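Local atomic coordinates of glutamate--tRNA ligase (Elizabethkingia anophelis, PDB entry 6B1Z), a protein that probably catalyses the ATP-dependent attachment of glutamate to its cognate tRNA, as a class I aminoacyl-tRNA synthetase. Residues A376-E381 against D403-G408; L388-L393 against K409-A414. All coordinates share one frame; numbering follows the deposited sequence.

Contact 1. Residues A376-E381 against D403-G408; sequences AENNVE and DIYNDG. With EDO (1,2-ethanediol), chain X.
Y405 meets N378 and V380 where helix 364-377 ends in a Schellman motif, within the helical part of the chain that belongs to the anticodon-binding domain family. N379, at positive phi (57°), is the C-prime residue: N379 N bonds to A376 O at 3.0 Å, and V380 N reaches back to L375 O. N378 and V380, either side of N379 in sequence, face the C-terminal turn of helix 401-406. On that helix, D403 OD2 accepts from T399 N and F400 N, while I404 packs on F371 and M394. Y405 then supplies the direct contact. Its CG lies anti to the backbone N (chi1 173°), which carries the ring out toward the loop. The N378 amide meets the CE2 corner of the ring obliquely, with N378 CG 3.4 Å from Y405 CE2 and the amide and ring planes 32° apart; there is no direct hydrogen bond. V380 CG2 touches the other flank at 4.1 Å from Y405 CE1. The phenol oxygen has H413 NE2 as its protein partner, and N378 ND2 bonds to V374 O. Next, N406 joins through water: its OD1 accepts from one water that also donates to N378 OD1, and from a second that accepts from N378 ND2. A third water lies in the plane of the Y405 ring, 2.7 Å from Y405 OH, and donates to N378 OD1. Past the helix, D407 holds a 1,2-ethanediol, probably from the crystallisation liquor, whose O1 donates to D407 OD2 and O2 to D407 OD1, each at 2.7 Å.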
ATOM      1  N   ALA A 376      27.422   6.551   1.598  1.00 24.81           N
ATOM      2  CA  ALA A 376      27.804   6.959   2.947  1.00 28.52           C
ATOM      3  C   ALA A 376      27.506   5.859   3.960  1.00 28.24           C
ATOM      4  O   ALA A 376      28.315   5.604   4.863  1.00 31.80           O
ATOM      5  CB  ALA A 376      27.088   8.256   3.320  1.00 29.53           C
ATOM      6  N   GLU A 377      26.367   5.173   3.805  1.00 29.36           N
ATOM      7  CA  GLU A 377      26.024   4.065   4.695  1.00 32.99           C
ATOM      8  C   GLU A 377      27.026   2.923   4.600  1.00 32.49           C
ATOM      9  O   GLU A 377      27.163   2.149   5.555  1.00 34.33           O
ATOM     10  CB  GLU A 377      24.616   3.545   4.381  1.00 27.26           C
ATOM     11  CG  GLU A 377      23.488   4.478   4.789  1.00 34.94           C
ATOM     12  CD  GLU A 377      22.128   4.022   4.276  1.00 54.74           C
ATOM     13  OE1 GLU A 377      22.067   2.992   3.570  1.00 59.40           O
ATOM     14  OE2 GLU A 377      21.121   4.699   4.575  1.00 60.27           O
ATOM     15  N   ASN A 378      27.734   2.804   3.480  1.00 25.91           N
ATOM     16  CA  ASN A 378      28.746   1.780   3.281  1.00 26.98           C
ATOM     17  C   ASN A 378      30.167   2.322   3.409  1.00 27.56           C
ATOM     18  O   ASN A 378      31.115   1.678   2.941  1.00 33.17           O
ATOM     19  CB  ASN A 378      28.536   1.110   1.920  1.00 27.18           C
ATOM     20  CG  ASN A 378      27.298   0.239   1.895  1.00 30.71           C
ATOM     21  OD1 ASN A 378      27.341  -0.923   2.300  1.00 34.16           O
ATOM     22  ND2 ASN A 378      26.185   0.799   1.447  1.00 28.14           N
ATOM     23  N   ASN A 379      30.323   3.503   4.018  1.00 29.37           N
ATOM     24  CA  ASN A 379      31.636   4.098   4.273  0.53 32.11           C
ATOM     25  C   ASN A 379      32.441   4.262   2.984  1.00 31.09           C
ATOM     26  O   ASN A 379      33.646   4.019   2.948  1.00 34.51           O
ATOM     27  CB  ASN A 379      32.422   3.276   5.300  0.53 35.64           C
ATOM     28  CG  ASN A 379      31.674   3.109   6.611  0.53 37.40           C
ATOM     29  OD1 ASN A 379      31.052   4.047   7.111  0.53 39.21           O
ATOM     30  ND2 ASN A 379      31.724   1.905   7.170  0.53 47.51           N
ATOM     31  N   VAL A 380      31.769   4.674   1.912  1.00 25.87           N
ATOM     32  CA  VAL A 380      32.415   4.914   0.628  1.00 31.01           C
ATOM     33  C   VAL A 380      32.199   6.371   0.251  1.00 26.13           C
ATOM     34  O   VAL A 380      31.112   6.919   0.460  1.00 28.09           O
ATOM     35  CB  VAL A 380      31.874   3.970  -0.471  1.00 34.89           C
ATOM     36  CG1 VAL A 380      32.208   4.507  -1.857  1.00 27.70           C
ATOM     37  CG2 VAL A 380      32.457   2.571  -0.296  1.00 34.29           C
ATOM     38  N   GLU A 381      33.239   7.001  -0.296  1.00 27.96           N
ATOM     39  CA  GLU A 381      33.149   8.374  -0.775  1.00 36.10           C
ATOM     40  C   GLU A 381      33.738   8.448  -2.173  1.00 35.21           C
ATOM     41  O   GLU A 381      34.815   7.900  -2.424  1.00 39.29           O
ATOM     42  CB  GLU A 381      33.887   9.338   0.161  1.00 35.77           C
ATOM     43  N   ASP A 403      20.989  -0.923  -5.660  1.00 17.23           N
ATOM     44  CA  ASP A 403      21.613  -1.931  -6.524  1.00 15.82           C
ATOM     45  C   ASP A 403      22.830  -1.365  -7.244  1.00 16.62           C
ATOM     46  O   ASP A 403      23.755  -2.114  -7.579  1.00 18.32           O
ATOM     47  CB  ASP A 403      20.639  -2.436  -7.598  1.00 17.77           C
ATOM     48  CG  ASP A 403      19.401  -3.096  -7.041  1.00 19.09           C
ATOM     49  OD1 ASP A 403      19.356  -3.426  -5.839  1.00 21.18           O
ATOM     50  OD2 ASP A 403      18.473  -3.298  -7.858  1.00 16.82           O
ATOM     51  N   ILE A 404      22.827  -0.057  -7.526  1.00 15.59           N
ATOM     52  CA  ILE A 404      23.950   0.559  -8.225  1.00 17.36           C
ATOM     53  C   ILE A 404      25.241   0.428  -7.417  1.00 19.07           C
ATOM     54  O   ILE A 404      26.330   0.261  -7.989  1.00 21.35           O
ATOM     55  CB  ILE A 404      23.612   2.030  -8.534  1.00 15.42           C
ATOM     56  CG1 ILE A 404      22.389   2.106  -9.453  1.00 15.87           C
ATOM     57  CG2 ILE A 404      24.814   2.745  -9.203  1.00 20.41           C
ATOM     58  CD1 ILE A 404      21.892   3.532  -9.693  1.00 17.12           C
ATOM     59  N   TYR A 405      25.149   0.474  -6.087  1.00 17.87           N
ATOM     60  CA  TYR A 405      26.316   0.155  -5.269  1.00 17.59           C
ATOM     61  C   TYR A 405      26.484  -1.350  -5.078  1.00 17.23           C
ATOM     62  O   TYR A 405      27.571  -1.898  -5.298  1.00 18.57           O
ATOM     63  CB  TYR A 405      26.223   0.831  -3.899  1.00 18.23           C
ATOM     64  CG  TYR A 405      27.347   0.367  -2.988  1.00 19.36           C
ATOM     65  CD1 TYR A 405      28.650   0.796  -3.192  1.00 20.47           C
ATOM     66  CD2 TYR A 405      27.104  -0.541  -1.960  1.00 24.15           C
ATOM     67  CE1 TYR A 405      29.680   0.355  -2.387  1.00 24.77           C
ATOM     68  CE2 TYR A 405      28.131  -0.997  -1.152  1.00 24.17           C
ATOM     69  CZ  TYR A 405      29.417  -0.539  -1.370  1.00 28.42           C
ATOM     70  OH  TYR A 405      30.449  -0.983  -0.568  1.00 32.19           O
ATOM     71  N   ASN A 406      25.425  -2.034  -4.654  1.00 17.77           N
ATOM     72  CA  ASN A 406      25.595  -3.421  -4.232  1.00 17.28           C
ATOM     73  C   ASN A 406      26.056  -4.311  -5.375  1.00 20.19           C
ATOM     74  O   ASN A 406      26.780  -5.286  -5.144  1.00 21.51           O
ATOM     75  CB  ASN A 406      24.296  -3.947  -3.641  1.00 18.76           C
ATOM     76  CG  ASN A 406      24.010  -3.368  -2.276  1.00 22.52           C
ATOM     77  OD1 ASN A 406      24.932  -3.132  -1.486  1.00 27.96           O
ATOM     78  ND2 ASN A 406      22.740  -3.147  -1.982  1.00 23.73           N
ATOM     79  N   ASP A 407      25.653  -3.995  -6.607  1.00 18.49           N
ATOM     80  CA  ASP A 407      26.085  -4.731  -7.782  1.00 18.93           C
ATOM     81  C   ASP A 407      27.255  -4.072  -8.486  1.00 20.44           C
ATOM     82  O   ASP A 407      27.662  -4.544  -9.549  1.00 22.97           O
ATOM     83  CB  ASP A 407      24.920  -4.910  -8.765  1.00 20.27           C
ATOM     84  CG  ASP A 407      23.772  -5.715  -8.174  1.00 21.82           C
ATOM     85  OD1 ASP A 407      23.982  -6.469  -7.191  1.00 22.08           O
ATOM     86  OD2 ASP A 407      22.637  -5.571  -8.678  1.00 22.37           O
ATOM     87  N   GLY A 408      27.798  -2.995  -7.923  1.00 18.85           N
ATOM     88  CA  GLY A 408      28.932  -2.305  -8.517  1.00 20.27           C
ATOM     89  C   GLY A 408      30.057  -2.072  -7.530  1.00 20.84           C
ATOM     90  O   GLY A 408      30.735  -1.033  -7.575  1.00 20.53           O
TER
HETATM   91  C1  EDO X 623      20.223  -7.160  -6.945  1.00 20.28           C
HETATM   92  O1  EDO X 623      20.979  -7.565  -8.099  1.00 21.49           O
HETATM   93  C2  EDO X 623      20.929  -7.587  -5.659  1.00 25.34           C
HETATM   94  O2  EDO X 623      22.005  -6.683  -5.343  1.00 23.55           O
HETATM   95  O   HOH W   1      25.801  -3.427   1.032  1.00 42.89           O
HETATM   96  O   HOH W   2      23.930  -1.334   0.959  1.00 45.81           O
HETATM   97  O   HOH W   3      29.776  -2.741   1.400  1.00 50.50           O

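Contact 2. Residues L388-L393 against K409-A414; sequences LKIIGL and KFFFHA
I390 lies across one face of the F411 ring in a CH-pi contact: I390 CG1 stands 4.0 Å from the F411 ring centroid and 10° off the ring normal. The CG2 branch of I390 reaches F411 CD2 at 3.9 Å, and I390 CD1, at the end of the CG1 branch, reaches F411 CB at 3.8 Å. The same CD1 meets F412 obliquely, 3.8 Å from F412 CZ. With CG1 beside the backbone N (chi1 -71°) and CD1 extended beyond it (chi2 168°), the methyl ends against both F411 CB and F412 CZ. One helical turn on, L393 CD1 touches the far end of the first ring, 4.1 Å from F411 CZ. The packing thus joins helix 384-394 to the loop after helix 401-406, in the anticodon-binding domain of this synthetase. Behind F411, the ring of F410 brings CE2 against the opposite face, 3.6 Å above the plane and offset toward the rim. F411 CB in turn sits over the centre of the F412 ring. In the loop backbone, K409 O accepts from both F412 N and H413 N. Farther out, L490 and M493 of helix 487-507 touch F411, as does P485, while R502 NH1 bonds to F410 O.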
ATOM      1  N   LEU A 388      27.974  10.315 -10.782  1.00 16.76           N
ATOM      2  CA  LEU A 388      27.015  10.451 -11.880  1.00 15.18           C
ATOM      3  C   LEU A 388      27.355   9.510 -13.027  1.00 20.67           C
ATOM      4  O   LEU A 388      26.455   8.936 -13.649  1.00 19.64           O
ATOM      5  CB  LEU A 388      26.971  11.899 -12.379  1.00 17.66           C
ATOM      6  CG  LEU A 388      26.328  12.918 -11.449  1.00 16.97           C
ATOM      7  CD1 LEU A 388      26.485  14.302 -12.063  1.00 19.76           C
ATOM      8  CD2 LEU A 388      24.865  12.649 -11.223  1.00 16.74           C
ATOM      9  N   LYS A 389      28.643   9.341 -13.324  1.00 18.74           N
ATOM     10  CA  LYS A 389      29.039   8.428 -14.389  1.00 19.56           C
ATOM     11  C   LYS A 389      28.716   6.983 -14.020  1.00 18.72           C
ATOM     12  O   LYS A 389      28.258   6.208 -14.870  1.00 21.62           O
ATOM     13  CB  LYS A 389      30.523   8.599 -14.705  1.00 25.21           C
ATOM     14  CG  LYS A 389      30.831   9.907 -15.426  1.00 30.46           C
ATOM     15  CD  LYS A 389      32.217   9.894 -16.051  1.00 42.16           C
ATOM     16  CE  LYS A 389      32.510  11.181 -16.800  1.00 51.99           C
ATOM     17  NZ  LYS A 389      32.963  12.267 -15.891  1.00 55.80           N
ATOM     18  N   ILE A 390      28.928   6.609 -12.755  1.00 18.28           N
ATOM     19  CA  ILE A 390      28.587   5.257 -12.311  1.00 18.76           C
ATOM     20  C   ILE A 390      27.080   5.031 -12.419  1.00 19.15           C
ATOM     21  O   ILE A 390      26.626   3.994 -12.920  1.00 18.76           O
ATOM     22  CB  ILE A 390      29.109   5.017 -10.879  1.00 17.35           C
ATOM     23  CG1 ILE A 390      30.646   4.912 -10.894  1.00 17.49           C
ATOM     24  CG2 ILE A 390      28.451   3.759 -10.256  1.00 18.36           C
ATOM     25  CD1 ILE A 390      31.300   4.955  -9.527  1.00 20.93           C
ATOM     26  N   ILE A 391      26.281   6.016 -11.989  1.00 16.54           N
ATOM     27  CA  ILE A 391      24.826   5.908 -12.115  1.00 13.99           C
ATOM     28  C   ILE A 391      24.438   5.699 -13.574  1.00 18.59           C
ATOM     29  O   ILE A 391      23.620   4.826 -13.895  1.00 18.03           O
ATOM     30  CB  ILE A 391      24.143   7.157 -11.517  1.00 15.77           C
ATOM     31  CG1 ILE A 391      24.284   7.185  -9.989  1.00 16.08           C
ATOM     32  CG2 ILE A 391      22.662   7.227 -11.924  1.00 16.44           C
ATOM     33  CD1 ILE A 391      23.955   8.554  -9.397  1.00 17.15           C
ATOM     34  N   GLY A 392      25.040   6.476 -14.484  1.00 20.38           N
ATOM     35  CA  GLY A 392      24.719   6.325 -15.897  1.00 21.72           C
ATOM     36  C   GLY A 392      25.057   4.945 -16.438  1.00 21.57           C
ATOM     37  O   GLY A 392      24.333   4.407 -17.280  1.00 22.75           O
ATOM     38  N   LEU A 393      26.159   4.359 -15.963  1.00 20.24           N
ATOM     39  CA  LEU A 393      26.601   3.046 -16.413  1.00 22.06           C
ATOM     40  C   LEU A 393      25.768   1.919 -15.829  1.00 24.30           C
ATOM     41  O   LEU A 393      25.746   0.818 -16.398  1.00 29.64           O
ATOM     42  CB  LEU A 393      28.062   2.803 -16.023  1.00 24.83           C
ATOM     43  CG  LEU A 393      29.166   3.587 -16.728  1.00 27.61           C
ATOM     44  CD1 LEU A 393      30.469   3.436 -15.951  1.00 25.35           C
ATOM     45  CD2 LEU A 393      29.310   3.080 -18.150  1.00 30.04           C
ATOM     46  N   LYS A 409      30.291  -3.044  -6.644  1.00 20.32           N
ATOM     47  CA  LYS A 409      31.284  -2.825  -5.601  1.00 22.66           C
ATOM     48  C   LYS A 409      32.692  -2.711  -6.168  1.00 25.23           C
ATOM     49  O   LYS A 409      33.544  -2.073  -5.541  1.00 24.09           O
ATOM     50  CB  LYS A 409      31.203  -3.940  -4.555  1.00 23.77           C
ATOM     51  CG  LYS A 409      29.956  -3.843  -3.666  1.00 23.20           C
ATOM     52  CD  LYS A 409      29.941  -4.925  -2.603  1.00 33.17           C
ATOM     53  CE  LYS A 409      28.657  -4.871  -1.790  1.00 37.74           C
ATOM     54  NZ  LYS A 409      28.605  -5.946  -0.762  1.00 51.63           N
ATOM     55  N   PHE A 410      32.934  -3.266  -7.360  1.00 20.56           N
ATOM     56  CA  PHE A 410      34.232  -3.161  -8.028  1.00 21.22           C
ATOM     57  C   PHE A 410      34.596  -1.737  -8.418  1.00 25.26           C
ATOM     58  O   PHE A 410      35.758  -1.490  -8.746  1.00 26.01           O
ATOM     59  CB  PHE A 410      34.249  -4.047  -9.272  1.00 25.61           C
ATOM     60  CG  PHE A 410      32.975  -3.976 -10.065  1.00 22.25           C
ATOM     61  CD1 PHE A 410      32.007  -4.957  -9.931  1.00 22.61           C
ATOM     62  CD2 PHE A 410      32.729  -2.907 -10.915  1.00 27.03           C
ATOM     63  CE1 PHE A 410      30.808  -4.882 -10.639  1.00 27.16           C
ATOM     64  CE2 PHE A 410      31.539  -2.820 -11.631  1.00 25.31           C
ATOM     65  CZ  PHE A 410      30.581  -3.811 -11.491  1.00 25.54           C
ATOM     66  N   PHE A 411      33.650  -0.794  -8.400  1.00 20.58           N
ATOM     67  CA  PHE A 411      34.030   0.595  -8.634  1.00 21.01           C
ATOM     68  C   PHE A 411      34.794   1.170  -7.457  1.00 26.64           C
ATOM     69  O   PHE A 411      35.531   2.150  -7.623  1.00 27.10           O
ATOM     70  CB  PHE A 411      32.798   1.470  -8.902  1.00 21.14           C
ATOM     71  CG  PHE A 411      32.170   1.254 -10.250  1.00 22.68           C
ATOM     72  CD1 PHE A 411      32.851   1.578 -11.418  1.00 30.66           C
ATOM     73  CD2 PHE A 411      30.877   0.769 -10.351  1.00 23.57           C
ATOM     74  CE1 PHE A 411      32.257   1.401 -12.661  1.00 29.67           C
ATOM     75  CE2 PHE A 411      30.282   0.580 -11.594  1.00 28.01           C
ATOM     76  CZ  PHE A 411      30.975   0.898 -12.747  1.00 30.68           C
ATOM     77  N   PHE A 412      34.632   0.582  -6.276  1.00 24.69           N
ATOM     78  CA  PHE A 412      35.136   1.144  -5.034  1.00 26.46           C
ATOM     79  C   PHE A 412      36.097   0.232  -4.286  1.00 34.63           C
ATOM     80  O   PHE A 412      36.820   0.720  -3.410  1.00 36.57           O
ATOM     81  CB  PHE A 412      33.956   1.493  -4.113  1.00 24.92           C
ATOM     82  CG  PHE A 412      32.814   2.161  -4.827  1.00 29.38           C
ATOM     83  CD1 PHE A 412      32.871   3.513  -5.140  1.00 37.10           C
ATOM     84  CD2 PHE A 412      31.692   1.437  -5.199  1.00 32.29           C
ATOM     85  CE1 PHE A 412      31.826   4.129  -5.801  1.00 28.70           C
ATOM     86  CE2 PHE A 412      30.644   2.047  -5.863  1.00 30.05           C
ATOM     87  CZ  PHE A 412      30.712   3.392  -6.163  1.00 28.73           C
ATOM     88  N   HIS A 413      36.134  -1.061  -4.609  1.00 28.85           N
ATOM     89  CA  HIS A 413      36.941  -2.040  -3.884  1.00 33.04           C
ATOM     90  C   HIS A 413      37.627  -2.967  -4.875  1.00 38.45           C
ATOM     91  O   HIS A 413      36.987  -3.460  -5.809  1.00 31.37           O
ATOM     92  CB  HIS A 413      36.079  -2.872  -2.925  1.00 36.31           C
ATOM     93  CG  HIS A 413      35.163  -2.058  -2.066  1.00 42.19           C
ATOM     94  ND1 HIS A 413      35.615  -1.282  -1.020  1.00 50.30           N
ATOM     95  CD2 HIS A 413      33.816  -1.910  -2.090  1.00 41.10           C
ATOM     96  CE1 HIS A 413      34.588  -0.689  -0.438  1.00 40.21           C
ATOM     97  NE2 HIS A 413      33.484  -1.051  -1.070  1.00 48.48           N
ATOM     98  N   ALA A 414      38.925  -3.227  -4.659  1.00 30.31           N
ATOM     99  CA  ALA A 414      39.635  -4.166  -5.511  1.00 35.79           C
ATOM    100  C   ALA A 414      39.248  -5.604  -5.168  1.00 33.04           C
ATOM    101  O   ALA A 414      38.907  -5.909  -4.022  1.00 37.34           O
ATOM    102  CB  ALA A 414      41.144  -3.992  -5.354  1.00 35.83           C
TER

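Contacts 1 and 2 alternate along the chain, their centres about 9 Å apart, and the segments 403-408 and 409-414 are continuous. They meet directly: the probable hydrogen bond that joins them spans 3.1 Å from Y405 OH to H413 NE2, and V380 CG1 packs 3.5 Å from F412 CD1. Y405 CD1 and F412 CE2 approach to 3.6 Å with their ring planes about 40° apart. F412 therefore touches both V380 and Y405 of contact 1 as well as I390 of contact 2, and I404 of contact 1 also packs on I390. The centres of contacts 1 and 2 lie about 28 and 33 Å from the centre of the chain, and both belong to the anticodon-binding domain.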